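PDB 3L7Y: putative uncharacterized protein smu.1108c from Streptococcus mutans, which is uncharacterised but binds magnesium and, as a haloacid dehalogenase-like hydrolase, probably acts as a phosphatase. Local coordinates for residues F74-R86 against L96-N110. Numbering follows the deposited sequence.
Sequences FVVASSNPYRQLR and LTFVGENGANIISKN
Val76 and Phe98 pair at the middle of two parallel strands, 74-77 and 97-100, in the main sheet of the HAD-like fold. Four backbone bonds join the strands: Thr97 N to Phe74 O, Val76 N to Thr97 O, Val99 N to Val76 O (2.6 Å) and Ser78 N to Val99 O. Two more follow farther along the chain, Asn102 N to Ser78 O and Glu101 N to Asn80 O.

Apolar side chains pack on both faces of this strand pair. On one, Val75 CG1 meets Val99 CG2 at 3.9 Å, and helix 229-239 lies over Val99. On the other, Phe98 CD1 touches Val76 CB and, from helix 82-86, Leu85 CB. Tyr82 turns its edge to the face of Phe98 in a T-shaped stack, planes 73° apart. Its CG stands anti to the backbone N (chi1 159°), carrying the ring across Phe98 and over Ile107, whose CG1 sits 3.9 Å from the ring centroid in a CH-pi contact.

Waters bridge polar atoms of the two segments. One accepts from Tyr82 N and donates to Glu101 OE2 and Asn105 OD1; Glu101 OE1 pairs with Lys184. A second lies 2.5 Å from Tyr82 OH, measured to its O atom, and accepts from Asn110 ND2.

Ser78 OG accepts from Asn80 N in an ST turn, and Asn80 ND2 bonds the magnesium ligand Asp45. Apolar packing thus fixes helix 82-86 against strands 97-100 and 105-108, while backbone bonds and the ST turn set the loop that carries Asn80 to Asp45.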
loop_
_atom_site.group_PDB
_atom_site.type_symbol
_atom_site.label_atom_id
_atom_site.label_comp_id
_atom_site.label_asym_id
_atom_site.label_seq_id
_atom_site.Cartn_x
_atom_site.Cartn_y
_atom_site.Cartn_z
ATOM N N PHE A 74 -8.941 13.609 -1.270
ATOM C CA PHE A 74 -7.553 13.171 -1.361
ATOM C C PHE A 74 -7.341 11.875 -0.594
ATOM O O PHE A 74 -7.641 11.790 0.599
ATOM C CB PHE A 74 -6.571 14.252 -0.885
ATOM C CG PHE A 74 -5.124 13.917 -1.160
ATOM C CD1 PHE A 74 -4.527 14.267 -2.365
ATOM C CD2 PHE A 74 -4.365 13.226 -0.216
ATOM C CE1 PHE A 74 -3.198 13.940 -2.615
ATOM C CE2 PHE A 74 -3.032 12.900 -0.460
ATOM C CZ PHE A 74 -2.451 13.252 -1.664
ATOM N N VAL A 75 -6.825 10.875 -1.298
ATOM C CA VAL A 75 -6.695 9.523 -0.763
ATOM C C VAL A 75 -5.241 9.060 -0.769
ATOM O O VAL A 75 -4.579 9.068 -1.802
ATOM C CB VAL A 75 -7.551 8.528 -1.587
ATOM C CG1 VAL A 75 -7.383 7.106 -1.080
ATOM C CG2 VAL A 75 -9.027 8.948 -1.588
ATOM N N VAL A 76 -4.744 8.672 0.398
ATOM C CA VAL A 76 -3.441 8.052 0.513
ATOM C C VAL A 76 -3.624 6.529 0.381
ATOM O O VAL A 76 -4.345 5.932 1.168
ATOM C CB VAL A 76 -2.813 8.418 1.876
ATOM C CG1 VAL A 76 -1.512 7.682 2.101
ATOM C CG2 VAL A 76 -2.609 9.926 1.968
ATOM N N ALA A 77 -3.010 5.915 -0.633
ATOM C CA ALA A 77 -3.219 4.488 -0.915
ATOM C C ALA A 77 -1.904 3.711 -0.899
ATOM O O ALA A 77 -1.115 3.797 -1.837
ATOM C CB ALA A 77 -3.940 4.302 -2.256
ATOM N N SER A 78 -1.675 2.940 0.163
ATOM C CA SER A 78 -0.358 2.358 0.388
ATOM C C SER A 78 -0.440 0.932 0.956
ATOM O O SER A 78 -1.436 0.549 1.570
ATOM C CB SER A 78 0.447 3.276 1.325
ATOM O OG SER A 78 1.707 2.722 1.687
ATOM N N SER A 79 0.612 0.150 0.762
ATOM C CA SER A 79 0.696 -1.133 1.438
ATOM C C SER A 79 0.942 -0.970 2.946
ATOM O O SER A 79 0.600 -1.857 3.727
ATOM C CB SER A 79 1.794 -1.990 0.829
ATOM O OG SER A 79 3.067 -1.497 1.181
ATOM N N ASN A 80 1.522 0.160 3.357
ATOM C CA ASN A 80 1.865 0.361 4.775
ATOM C C ASN A 80 0.635 0.433 5.667
ATOM O O ASN A 80 -0.477 0.708 5.187
ATOM C CB ASN A 80 2.703 1.637 4.968
ATOM C CG ASN A 80 3.947 1.654 4.094
ATOM O OD1 ASN A 80 4.471 0.608 3.712
ATOM N ND2 ASN A 80 4.414 2.842 3.767
ATOM N N PRO A 81 0.824 0.188 6.973
ATOM C CA PRO A 81 -0.320 0.242 7.881
ATOM C C PRO A 81 -0.779 1.672 8.061
ATOM O O PRO A 81 0.016 2.610 7.932
ATOM C CB PRO A 81 0.251 -0.313 9.202
ATOM C CG PRO A 81 1.461 -1.121 8.783
ATOM C CD PRO A 81 2.038 -0.295 7.651
ATOM N N TYR A 82 -2.057 1.835 8.358
ATOM C CA TYR A 82 -2.632 3.151 8.570
ATOM C C TYR A 82 -1.852 3.952 9.610
ATOM O O TYR A 82 -1.570 5.133 9.407
ATOM C CB TYR A 82 -4.096 3.016 8.984
ATOM C CG TYR A 82 -4.647 4.221 9.705
ATOM C CD1 TYR A 82 -4.963 4.159 11.056
ATOM C CD2 TYR A 82 -4.849 5.428 9.032
ATOM C CE1 TYR A 82 -5.474 5.272 11.723
ATOM C CE2 TYR A 82 -5.355 6.539 9.675
ATOM C CZ TYR A 82 -5.668 6.460 11.023
ATOM O OH TYR A 82 -6.172 7.565 11.661
ATOM N N ARG A 83 -1.480 3.317 10.717
ATOM C CA ARG A 83 -0.800 3.985 11.792
ATOM C C ARG A 83 0.484 4.609 11.304
ATOM O O ARG A 83 0.872 5.620 11.786
ATOM C CB ARG A 83 -0.501 3.058 12.980
ATOM C CG ARG A 83 -1.685 2.770 13.853
ATOM C CD ARG A 83 -1.343 1.740 15.006
ATOM N NE ARG A 83 -2.570 1.123 15.422
ATOM C CZ ARG A 83 -3.527 1.817 15.985
ATOM N NH1 ARG A 83 -3.343 3.088 16.191
ATOM N NH2 ARG A 83 -4.658 1.263 16.346
ATOM N N GLN A 84 1.124 4.000 10.334
ATOM C CA GLN A 84 2.375 4.529 9.813
ATOM C C GLN A 84 2.087 5.633 8.789
ATOM O O GLN A 84 2.860 6.581 8.661
ATOM C CB GLN A 84 3.245 3.412 9.220
ATOM C CG GLN A 84 4.591 3.881 8.667
ATOM C CD GLN A 84 4.526 4.326 7.202
ATOM O OE1 GLN A 84 3.462 4.684 6.686
ATOM N NE2 GLN A 84 5.670 4.301 6.527
ATOM N N LEU A 85 0.969 5.524 8.072
ATOM C CA LEU A 85 0.644 6.529 7.056
ATOM C C LEU A 85 0.235 7.873 7.643
ATOM O O LEU A 85 0.481 8.921 7.041
ATOM C CB LEU A 85 -0.453 6.034 6.120
ATOM C CG LEU A 85 -0.060 4.853 5.243
ATOM C CD1 LEU A 85 -1.296 4.193 4.680
ATOM C CD2 LEU A 85 0.882 5.310 4.145
ATOM N N ARG A 86 -0.401 7.860 8.812
ATOM C CA ARG A 86 -0.933 9.107 9.341
ATOM C C ARG A 86 0.213 9.996 9.807
ATOM O O ARG A 86 0.094 11.220 9.801
ATOM C CB ARG A 86 -1.904 8.857 10.494
ATOM C CG ARG A 86 -1.227 8.277 11.708
ATOM C CD ARG A 86 -1.791 8.846 12.986
ATOM N NE ARG A 86 -3.079 8.273 13.352
ATOM C CZ ARG A 86 -3.227 7.157 14.063
ATOM N NH1 ARG A 86 -2.163 6.474 14.469
ATOM N NH2 ARG A 86 -4.442 6.720 14.362
ATOM N N LEU A 96 -8.060 13.571 5.645
ATOM C CA LEU A 96 -7.782 12.763 4.461
ATOM C C LEU A 96 -8.414 11.383 4.574
ATOM O O LEU A 96 -8.898 11.004 5.627
ATOM C CB LEU A 96 -6.272 12.636 4.228
ATOM C CG LEU A 96 -5.382 13.866 4.399
ATOM C CD1 LEU A 96 -3.934 13.431 4.373
ATOM C CD2 LEU A 96 -5.654 14.935 3.319
ATOM N N THR A 97 -8.421 10.645 3.472
ATOM C CA THR A 97 -8.814 9.248 3.506
ATOM C C THR A 97 -7.573 8.404 3.276
ATOM O O THR A 97 -6.733 8.738 2.438
ATOM C CB THR A 97 -9.852 8.920 2.430
ATOM O OG1 THR A 97 -11.047 9.661 2.680
ATOM C CG2 THR A 97 -10.164 7.405 2.424
ATOM N N PHE A 98 -7.465 7.313 4.022
ATOM C CA PHE A 98 -6.301 6.447 3.963
ATOM C C PHE A 98 -6.704 5.040 3.559
ATOM O O PHE A 98 -7.629 4.466 4.133
ATOM C CB PHE A 98 -5.647 6.368 5.345
ATOM C CG PHE A 98 -4.917 7.617 5.761
ATOM C CD1 PHE A 98 -3.581 7.775 5.469
ATOM C CD2 PHE A 98 -5.558 8.606 6.471
ATOM C CE1 PHE A 98 -2.893 8.905 5.867
ATOM C CE2 PHE A 98 -4.879 9.739 6.870
ATOM C CZ PHE A 98 -3.541 9.887 6.566
ATOM N N VAL A 99 -6.015 4.490 2.570
ATOM C CA VAL A 99 -6.141 3.071 2.249
ATOM C C VAL A 99 -4.810 2.433 2.625
ATOM O O VAL A 99 -3.783 2.705 1.978
ATOM C CB VAL A 99 -6.431 2.848 0.738
ATOM C CG1 VAL A 99 -6.457 1.343 0.398
ATOM C CG2 VAL A 99 -7.747 3.507 0.352
ATOM N N GLY A 100 -4.809 1.626 3.690
ATOM C CA GLY A 100 -3.600 0.938 4.109
ATOM C C GLY A 100 -3.666 -0.559 3.856
ATOM O O GLY A 100 -4.728 -1.081 3.543
ATOM N N GLU A 101 -2.539 -1.251 4.013
ATOM C CA GLU A 101 -2.486 -2.711 3.850
ATOM C C GLU A 101 -2.834 -3.140 2.417
ATOM O O GLU A 101 -3.203 -4.293 2.167
ATOM C CB GLU A 101 -3.399 -3.413 4.860
ATOM C CG GLU A 101 -3.345 -2.859 6.290
ATOM C CD GLU A 101 -2.055 -3.163 7.034
ATOM O OE1 GLU A 101 -1.278 -4.021 6.582
ATOM O OE2 GLU A 101 -1.822 -2.534 8.088
ATOM N N ASN A 102 -2.660 -2.209 1.481
ATOM C CA ASN A 102 -3.053 -2.372 0.072
ATOM C C ASN A 102 -4.545 -2.319 -0.158
ATOM O O ASN A 102 -4.997 -2.325 -1.312
ATOM C CB ASN A 102 -2.486 -3.650 -0.561
ATOM C CG ASN A 102 -0.973 -3.679 -0.564
ATOM O OD1 ASN A 102 -0.322 -2.862 -1.210
ATOM N ND2 ASN A 102 -0.403 -4.619 0.173
ATOM N N GLY A 103 -5.320 -2.251 0.920
ATOM C CA GLY A 103 -6.761 -2.191 0.747
ATOM C C GLY A 103 -7.658 -2.665 1.876
ATOM O O GLY A 103 -8.768 -2.159 2.017
ATOM N N ALA A 104 -7.196 -3.637 2.665
ATOM C CA ALA A 104 -8.029 -4.247 3.701
ATOM C C ALA A 104 -8.399 -3.272 4.814
ATOM O O ALA A 104 -9.360 -3.510 5.552
ATOM C CB ALA A 104 -7.329 -5.477 4.302
ATOM N N ASN A 105 -7.642 -2.183 4.949
ATOM C CA ASN A 105 -7.954 -1.197 5.992
ATOM C C ASN A 105 -8.132 0.183 5.415
ATOM O O ASN A 105 -7.199 0.738 4.825
ATOM C CB ASN A 105 -6.874 -1.186 7.077
ATOM C CG ASN A 105 -7.320 -0.496 8.363
ATOM O OD1 ASN A 105 -6.487 0.023 9.113
ATOM N ND2 ASN A 105 -8.624 -0.487 8.629
ATOM N N ILE A 106 -9.335 0.730 5.571
ATOM C CA ILE A 106 -9.646 2.072 5.081
ATOM C C ILE A 106 -10.164 2.965 6.199
ATOM O O ILE A 106 -11.110 2.610 6.918
ATOM C CB ILE A 106 -10.667 2.054 3.924
ATOM C CG1 ILE A 106 -10.206 1.107 2.809
ATOM C CG2 ILE A 106 -10.855 3.455 3.363
ATOM C CD1 ILE A 106 -11.182 1.003 1.651
ATOM N N ILE A 107 -9.520 4.121 6.348
ATOM C CA ILE A 107 -9.928 5.140 7.304
ATOM C C ILE A 107 -10.237 6.439 6.560
ATOM O O ILE A 107 -9.542 6.791 5.608
ATOM C CB ILE A 107 -8.817 5.403 8.346
ATOM C CG1 ILE A 107 -8.828 4.324 9.444
ATOM C CG2 ILE A 107 -9.008 6.757 9.014
ATOM C CD1 ILE A 107 -8.436 2.941 8.987
ATOM N N SER A 108 -11.301 7.128 6.955
ATOM C CA SER A 108 -11.591 8.458 6.401
ATOM C C SER A 108 -12.073 9.377 7.513
ATOM O O SER A 108 -12.808 8.955 8.399
ATOM C CB SER A 108 -12.625 8.386 5.281
ATOM O OG SER A 108 -12.846 9.675 4.722
ATOM N N LYS A 109 -11.637 10.627 7.483
ATOM C CA LYS A 109 -12.000 11.571 8.531
ATOM C C LYS A 109 -11.662 11.013 9.923
ATOM O O LYS A 109 -12.398 11.210 10.884
ATOM C CB LYS A 109 -13.484 11.926 8.427
ATOM C CG LYS A 109 -13.886 12.487 7.053
ATOM C CD LYS A 109 -13.075 13.731 6.708
ATOM C CE LYS A 109 -13.227 14.128 5.246
ATOM N NZ LYS A 109 -14.612 14.564 4.904
ATOM N N ASN A 110 -10.551 10.301 10.015
ATOM C CA ASN A 110 -10.073 9.820 11.298
ATOM C C ASN A 110 -10.987 8.752 11.874
ATOM O O ASN A 110 -10.946 8.497 13.071
ATOM C CB ASN A 110 -9.934 10.988 12.289
ATOM C CG ASN A 110 -9.063 10.651 13.478
ATOM O OD1 ASN A 110 -9.327 11.095 14.596
ATOM N ND2 ASN A 110 -8.022 9.862 13.251
HETATM O O HOH W 1 -3.601 -0.448 8.800
HETATM O O HOH W 2 -6.575 9.867 10.704
HETATM O O HOH W 3 -8.255 7.029 13.371
#